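Taurocyamine kinase (Schistosoma mansoni, PDB 4WOD) reversibly transfers phosphate between ATP and the guanidino compound taurocyamine, a magnesium-dependent reaction that stores energy as a phosphagen. Local coordinates at residues A[579-584]-A[589-594]. The protein carries 4 engineered substitutions. Sequence-based numbering, arbitrary orientation.
Sequences LVWVCE and RIISMQ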
# COMPACT_ATOMS: atom_id res chain seq x y z
N LEU A 579 -9.86 9.64 -26.78
CA LEU A 579 -10.09 9.27 -25.39
C LEU A 579 -9.58 10.37 -24.48
O LEU A 579 -8.65 11.08 -24.85
CB LEU A 579 -9.40 7.95 -25.03
CG LEU A 579 -9.40 6.82 -26.06
CD1 LEU A 579 -8.16 6.94 -26.92
CD2 LEU A 579 -9.49 5.45 -25.39
N VAL A 580 -10.18 10.51 -23.30
CA VAL A 580 -9.71 11.46 -22.30
C VAL A 580 -9.70 10.78 -20.93
O VAL A 580 -10.70 10.21 -20.52
CB VAL A 580 -10.59 12.74 -22.22
CG1 VAL A 580 -9.94 13.78 -21.29
CG2 VAL A 580 -10.83 13.36 -23.62
N TRP A 581 -8.55 10.81 -20.26
CA TRP A 581 -8.50 10.35 -18.87
C TRP A 581 -8.69 11.56 -17.96
O TRP A 581 -7.97 12.56 -18.10
CB TRP A 581 -7.15 9.68 -18.56
CG TRP A 581 -7.13 8.19 -18.66
CD1 TRP A 581 -6.92 7.30 -17.64
CD2 TRP A 581 -7.32 7.40 -19.84
NE1 TRP A 581 -6.97 6.00 -18.12
CE2 TRP A 581 -7.21 6.04 -19.47
CE3 TRP A 581 -7.57 7.72 -21.19
CZ2 TRP A 581 -7.34 5.00 -20.39
CZ3 TRP A 581 -7.69 6.68 -22.10
CH2 TRP A 581 -7.58 5.34 -21.70
N VAL A 582 -9.62 11.47 -17.03
CA VAL A 582 -9.97 12.62 -16.20
C VAL A 582 -9.34 12.48 -14.81
O VAL A 582 -9.57 11.50 -14.10
CB VAL A 582 -11.49 12.79 -16.08
CG1 VAL A 582 -11.84 13.96 -15.18
CG2 VAL A 582 -12.10 13.00 -17.48
N CYS A 583 -8.50 13.46 -14.47
CA CYS A 583 -7.95 13.60 -13.13
C CYS A 583 -7.08 12.42 -12.65
O CYS A 583 -7.20 11.99 -11.49
CB CYS A 583 -9.08 13.82 -12.12
SG CYS A 583 -8.50 14.55 -10.58
N GLU A 584 -6.21 11.92 -13.51
CA GLU A 584 -5.19 10.96 -13.07
C GLU A 584 -3.99 11.71 -12.47
O GLU A 584 -3.99 12.04 -11.28
CB GLU A 584 -4.74 10.04 -14.21
CG GLU A 584 -3.82 8.94 -13.73
CD GLU A 584 -3.55 7.90 -14.80
OE1 GLU A 584 -3.76 6.70 -14.50
OE2 GLU A 584 -3.15 8.28 -15.92
N ARG A 589 -5.66 14.01 -19.60
CA ARG A 589 -4.76 13.54 -20.64
C ARG A 589 -5.70 13.34 -21.82
O ARG A 589 -6.66 12.59 -21.72
CB ARG A 589 -4.03 12.24 -20.23
CG ARG A 589 -3.05 11.73 -21.30
CD ARG A 589 -2.09 10.59 -20.83
NE ARG A 589 -2.58 9.82 -19.68
CZ ARG A 589 -2.92 8.53 -19.72
NH1 ARG A 589 -2.85 7.85 -20.86
NH2 ARG A 589 -3.35 7.91 -18.63
N ILE A 590 -5.47 14.10 -22.90
CA ILE A 590 -6.32 14.03 -24.09
C ILE A 590 -5.58 13.27 -25.19
O ILE A 590 -4.47 13.64 -25.56
CB ILE A 590 -6.72 15.43 -24.60
CG1 ILE A 590 -7.36 16.25 -23.47
CG2 ILE A 590 -7.68 15.34 -25.82
CD1 ILE A 590 -7.52 17.73 -23.81
N ILE A 591 -6.21 12.22 -25.71
CA ILE A 591 -5.50 11.22 -26.51
C ILE A 591 -6.19 10.95 -27.84
O ILE A 591 -7.39 10.77 -27.88
CB ILE A 591 -5.42 9.86 -25.75
CG1 ILE A 591 -4.71 10.03 -24.40
CG2 ILE A 591 -4.72 8.78 -26.58
CD1 ILE A 591 -5.29 9.10 -23.34
N SER A 592 -5.42 10.93 -28.92
CA SER A 592 -5.95 10.48 -30.21
C SER A 592 -5.12 9.30 -30.66
O SER A 592 -3.91 9.33 -30.53
CB SER A 592 -5.93 11.60 -31.24
OG SER A 592 -6.51 11.16 -32.47
N MET A 593 -5.75 8.26 -31.20
CA MET A 593 -5.00 7.13 -31.68
C MET A 593 -5.80 6.28 -32.67
O MET A 593 -7.02 6.36 -32.71
CB MET A 593 -4.54 6.25 -30.51
CG MET A 593 -5.71 5.60 -29.79
SD MET A 593 -5.24 4.40 -28.53
CE MET A 593 -4.34 5.39 -27.36
N GLN A 594 -5.09 5.46 -33.44
CA GLN A 594 -5.74 4.51 -34.35
C GLN A 594 -4.74 3.50 -34.89
O GLN A 594 -3.53 3.69 -34.78
CB GLN A 594 -6.42 5.24 -35.52
CG GLN A 594 -5.44 5.76 -36.57
CD GLN A 594 -6.07 6.81 -37.46
OE1 GLN A 594 -6.80 7.68 -36.99
NE2 GLN A 594 -5.79 6.72 -38.76
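Trp581 and Arg589 form a cross-strand cation-pi pair in an antiparallel beta hairpin, built from neighbouring strands 578-582 and 588-595 in the eight-stranded sheet of the second catalytic domain. Backbone pairing sets the register. Leu579 and Ile591 exchange two hydrogen bonds, Leu579 N to Ile591 O at 2.9 Å and Ile591 N to Leu579 O at 2.8 Å; Trp581 and Arg589 exchange another two, and Val580 faces Ile590 as the non-hydrogen-bonded pair between them.

This pairing puts Trp581 and Arg589 on the same face of the sheet. The arginine chain leaves with CG anti to its backbone nitrogen (chi1 -179°) and then bends at chi3 (23°), which brings the guanidinium over the indole. CZ stands 4.6 Å from the centroid of the five-membered ring, the two planes tilted by 28°, and NH2 lies over the face, offset toward the rim. The same NH2 donates to Glu584 OE2 at 2.7 Å, approaching the carboxylate on its syn side. Carboxylate and guanidinium are nearly coplanar, with OE2 at the guanidinium edge, while the indole lies under one face. NH1 of Arg589 lies close to the guanidinium of Arg484, consistent with a pocket made for phosphates.

Farther along that face, Ile591 CD1 packs obliquely against Trp581 CE3 at 3.4 Å, and Leu579 CD1 fits against Ile591 CG2 (3.9 Å) and Met593 CG. The indole is fixed from beyond the hairpin by a hydrogen bond from NE1 to Leu547 O. On the other face, Val580 and Ile590 lie side by side, facing helices 502-517 and 599-614 respectively.

Arg589 is a predicted ATP-binding residue, as is Arg484; a hairpin presenting a braced arginine beside a second one is consistent with the arginine-rich nucleotide site of phosphagen kinases.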